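PDB 2OUX: magnesium transporter from Enterococcus faecalis, which probably transports magnesium ions across the cell membrane, its cytoplasmic part, captured here, carrying several bound magnesium ions. Local coordinates for residues F12-K20 / Q41-D50. Residues are numbered along the deposited sequence; the frame is centred on the assembly and turned at random.
Sequences FALLLETLK and QFYQSLDEKD
F42, near the end of helix 36-43, drives its ring as a knob into a hole formed by F12, L15, L16 and L19, in an apolar contact of helix 8-20 with the end of helix 36-43, the turn after it and the start of helix 48-57, within the helical N domain. With CG anti to the backbone N (chi1 175°), the ring of F42 is directed at helix 8-20, among those four side chains. CD1 of L15 lies over one face as a CH-pi contact, 3.4 Å from the ring centroid of F42 and almost on the ring normal, while CD2 of L46 covers the opposite face, displaced toward the rim. F42 is thus clamped between a methyl of the partner helix and one from its own segment. The backbone O of F12 and N of L16 approach the ring edge near its plane, and CB of L15 lies 3.5 Å from CE1 of F42. The side chains of F12 and F42 run past each other in opposite directions: the edge of F42 points at the face of F12 in a T-shaped pair, centroids 5.3 Å apart and planes at 67°, and CB of F42 sits over the same ring as a CH-pi donor.

Farther along, L19 meets L46 tip to tip, CD2 to CD1 at 3.9 Å, and the same CD2 packs 3.7 Å from CB of D50. D50 lies in the first turn of helix 48-57, where D47 is the N-cap: the N of D50 donates a nearly straight 2.7 Å bond to OD2 of D47. L15 and L19 also touch F27 of helix 24-31. A single aromatic knob, F42, thus joins helix 8-20 to helix 36-43, the next but one in the chain, as part of the close packing of short helices that builds the helical MgtE N domain, a family grouped with FliG in one clan.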
loop_
_atom_site.group_PDB
_atom_site.type_symbol
_atom_site.label_atom_id
_atom_site.label_comp_id
_atom_site.label_asym_id
_atom_site.label_seq_id
_atom_site.Cartn_x
_atom_site.Cartn_y
_atom_site.Cartn_z
ATOM N N PHE A 12 -7.833 -8.120 25.773
ATOM C CA PHE A 12 -8.912 -7.206 26.119
ATOM C C PHE A 12 -9.299 -7.329 27.593
ATOM O O PHE A 12 -9.552 -6.326 28.257
ATOM C CB PHE A 12 -10.134 -7.465 25.230
ATOM C CG PHE A 12 -10.027 -6.870 23.848
ATOM C CD1 PHE A 12 -8.840 -6.287 23.403
ATOM C CD2 PHE A 12 -11.118 -6.888 22.988
ATOM C CE1 PHE A 12 -8.746 -5.730 22.129
ATOM C CE2 PHE A 12 -11.031 -6.332 21.708
ATOM C CZ PHE A 12 -9.842 -5.754 21.281
ATOM N N ALA A 13 -9.331 -8.560 28.098
ATOM C CA ALA A 13 -9.686 -8.823 29.492
ATOM C C ALA A 13 -8.722 -8.137 30.458
ATOM O O ALA A 13 -9.148 -7.534 31.446
ATOM C CB ALA A 13 -9.708 -10.331 29.752
ATOM N N LEU A 14 -7.426 -8.246 30.179
ATOM C CA LEU A 14 -6.412 -7.608 31.011
ATOM C C LEU A 14 -6.617 -6.103 30.917
ATOM O O LEU A 14 -6.579 -5.391 31.920
ATOM C CB LEU A 14 -5.006 -7.959 30.513
ATOM C CG LEU A 14 -4.300 -9.231 31.004
ATOM C CD1 LEU A 14 -5.138 -10.484 30.741
ATOM C CD2 LEU A 14 -2.962 -9.321 30.299
ATOM N N LEU A 15 -6.836 -5.630 29.693
ATOM C CA LEU A 15 -7.056 -4.212 29.431
ATOM C C LEU A 15 -8.240 -3.674 30.229
ATOM O O LEU A 15 -8.144 -2.617 30.847
ATOM C CB LEU A 15 -7.316 -3.987 27.944
ATOM C CG LEU A 15 -6.402 -3.059 27.147
ATOM C CD1 LEU A 15 -7.012 -2.869 25.763
ATOM C CD2 LEU A 15 -6.253 -1.715 27.839
ATOM N N LEU A 16 -9.357 -4.397 30.200
ATOM C CA LEU A 16 -10.563 -3.988 30.931
ATOM C C LEU A 16 -10.291 -3.850 32.427
ATOM O O LEU A 16 -10.844 -2.978 33.093
ATOM C CB LEU A 16 -11.697 -5.001 30.724
ATOM C CG LEU A 16 -12.872 -4.562 29.835
ATOM C CD1 LEU A 16 -13.843 -5.723 29.626
ATOM C CD2 LEU A 16 -13.581 -3.383 30.471
ATOM N N GLU A 17 -9.440 -4.724 32.949
ATOM C CA GLU A 17 -9.113 -4.686 34.363
ATOM C C GLU A 17 -8.258 -3.480 34.732
ATOM O O GLU A 17 -8.525 -2.821 35.736
ATOM C CB GLU A 17 -8.422 -5.987 34.779
ATOM C CG GLU A 17 -9.402 -7.126 35.038
ATOM C CD GLU A 17 -10.345 -6.832 36.207
ATOM O OE1 GLU A 17 -9.856 -6.694 37.350
ATOM O OE2 GLU A 17 -11.573 -6.737 35.985
ATOM N N THR A 18 -7.241 -3.179 33.931
ATOM C CA THR A 18 -6.397 -2.031 34.237
ATOM C C THR A 18 -7.277 -0.794 34.161
ATOM O O THR A 18 -7.050 0.192 34.861
ATOM C CB THR A 18 -5.240 -1.862 33.230
ATOM O OG1 THR A 18 -5.747 -1.320 32.007
ATOM C CG2 THR A 18 -4.570 -3.200 32.952
ATOM N N LEU A 19 -8.291 -0.861 33.305
ATOM C CA LEU A 19 -9.216 0.244 33.123
ATOM C C LEU A 19 -10.044 0.449 34.383
ATOM O O LEU A 19 -10.104 1.554 34.925
ATOM C CB LEU A 19 -10.132 -0.035 31.931
ATOM C CG LEU A 19 -11.081 1.083 31.500
ATOM C CD1 LEU A 19 -10.302 2.382 31.314
ATOM C CD2 LEU A 19 -11.780 0.682 30.205
ATOM N N LYS A 20 -10.682 -0.623 34.848
ATOM C CA LYS A 20 -11.506 -0.553 36.049
ATOM C C LYS A 20 -10.669 -0.148 37.265
ATOM O O LYS A 20 -11.029 0.780 37.989
ATOM C CB LYS A 20 -12.206 -1.899 36.286
ATOM C CG LYS A 20 -13.202 -2.251 35.181
ATOM C CD LYS A 20 -13.826 -3.625 35.370
ATOM C CE LYS A 20 -14.653 -3.712 36.654
ATOM N NZ LYS A 20 -15.258 -5.068 36.847
ATOM N N GLN A 41 -11.992 -2.026 18.299
ATOM C CA GLN A 41 -12.836 -3.122 18.750
ATOM C C GLN A 41 -12.963 -3.108 20.270
ATOM O O GLN A 41 -14.061 -3.250 20.809
ATOM C CB GLN A 41 -12.259 -4.456 18.276
ATOM C CG GLN A 41 -12.245 -4.584 16.762
ATOM C CD GLN A 41 -13.627 -4.388 16.161
ATOM O OE1 GLN A 41 -14.493 -5.252 16.285
ATOM N NE2 GLN A 41 -13.840 -3.242 15.520
ATOM N N PHE A 42 -11.837 -2.942 20.955
ATOM C CA PHE A 42 -11.841 -2.884 22.409
ATOM C C PHE A 42 -12.802 -1.783 22.835
ATOM O O PHE A 42 -13.730 -2.025 23.600
ATOM C CB PHE A 42 -10.440 -2.569 22.945
ATOM C CG PHE A 42 -10.395 -2.374 24.435
ATOM C CD1 PHE A 42 -10.520 -3.462 25.298
ATOM C CD2 PHE A 42 -10.258 -1.103 24.975
ATOM C CE1 PHE A 42 -10.512 -3.284 26.680
ATOM C CE2 PHE A 42 -10.249 -0.916 26.349
ATOM C CZ PHE A 42 -10.376 -2.011 27.208
ATOM N N TYR A 43 -12.585 -0.580 22.312
ATOM C CA TYR A 43 -13.420 0.577 22.628
ATOM C C TYR A 43 -14.906 0.397 22.332
ATOM O O TYR A 43 -15.753 0.862 23.091
ATOM C CB TYR A 43 -12.900 1.806 21.885
ATOM C CG TYR A 43 -13.811 3.020 21.916
ATOM C CD1 TYR A 43 -14.814 3.193 20.961
ATOM C CD2 TYR A 43 -13.631 4.024 22.866
ATOM C CE1 TYR A 43 -15.614 4.344 20.950
ATOM C CE2 TYR A 43 -14.424 5.177 22.865
ATOM C CZ TYR A 43 -15.409 5.335 21.905
ATOM O OH TYR A 43 -16.163 6.492 21.892
ATOM N N GLN A 44 -15.224 -0.272 21.231
ATOM C CA GLN A 44 -16.618 -0.484 20.862
ATOM C C GLN A 44 -17.286 -1.583 21.686
ATOM O O GLN A 44 -18.451 -1.902 21.472
ATOM C CB GLN A 44 -16.720 -0.804 19.366
ATOM C CG GLN A 44 -16.434 0.394 18.474
ATOM C CD GLN A 44 -16.401 0.044 16.996
ATOM O OE1 GLN A 44 -17.412 -0.352 16.410
ATOM N NE2 GLN A 44 -15.232 0.185 16.385
ATOM N N SER A 45 -16.544 -2.165 22.623
ATOM C CA SER A 45 -17.094 -3.216 23.469
ATOM C C SER A 45 -17.447 -2.626 24.832
ATOM O O SER A 45 -18.324 -3.129 25.533
ATOM C CB SER A 45 -16.078 -4.343 23.662
ATOM O OG SER A 45 -15.026 -3.939 24.524
ATOM N N LEU A 46 -16.762 -1.546 25.191
ATOM C CA LEU A 46 -16.964 -0.887 26.475
ATOM C C LEU A 46 -18.346 -0.277 26.669
ATOM O O LEU A 46 -18.965 0.207 25.715
ATOM C CB LEU A 46 -15.921 0.217 26.670
ATOM C CG LEU A 46 -14.458 -0.123 26.378
ATOM C CD1 LEU A 46 -13.575 1.039 26.799
ATOM C CD2 LEU A 46 -14.070 -1.392 27.117
ATOM N N ASP A 47 -18.816 -0.301 27.917
ATOM C CA ASP A 47 -20.098 0.292 28.269
ATOM C C ASP A 47 -19.827 1.789 28.362
ATOM O O ASP A 47 -18.677 2.213 28.273
ATOM C CB ASP A 47 -20.608 -0.270 29.608
ATOM C CG ASP A 47 -19.605 -0.108 30.755
ATOM O OD1 ASP A 47 -19.509 -1.036 31.594
ATOM O OD2 ASP A 47 -18.928 0.944 30.835
ATOM N N GLU A 48 -20.867 2.593 28.536
ATOM C CA GLU A 48 -20.673 4.033 28.607
ATOM C C GLU A 48 -19.737 4.470 29.729
ATOM O O GLU A 48 -19.021 5.466 29.600
ATOM C CB GLU A 48 -22.018 4.735 28.760
ATOM C CG GLU A 48 -21.893 6.183 29.188
ATOM C CD GLU A 48 -23.231 6.882 29.277
ATOM O OE1 GLU A 48 -24.170 6.297 29.866
ATOM O OE2 GLU A 48 -23.339 8.021 28.765
ATOM N N LYS A 49 -19.739 3.722 30.824
ATOM C CA LYS A 49 -18.900 4.057 31.969
ATOM C C LYS A 49 -17.416 3.942 31.634
ATOM O O LYS A 49 -16.640 4.876 31.847
ATOM C CB LYS A 49 -19.245 3.143 33.150
ATOM C CG LYS A 49 -20.730 3.124 33.482
ATOM C CD LYS A 49 -21.075 2.086 34.547
ATOM C CE LYS A 49 -20.610 2.503 35.936
ATOM N NZ LYS A 49 -21.064 1.532 36.983
ATOM N N ASP A 50 -17.023 2.791 31.102
ATOM C CA ASP A 50 -15.632 2.568 30.752
ATOM C C ASP A 50 -15.140 3.487 29.630
ATOM O O ASP A 50 -13.961 3.829 29.585
ATOM C CB ASP A 50 -15.422 1.098 30.390
ATOM C CG ASP A 50 -15.749 0.164 31.550
ATOM O OD1 ASP A 50 -15.316 0.448 32.682
ATOM O OD2 ASP A 50 -16.429 -0.860 31.337
#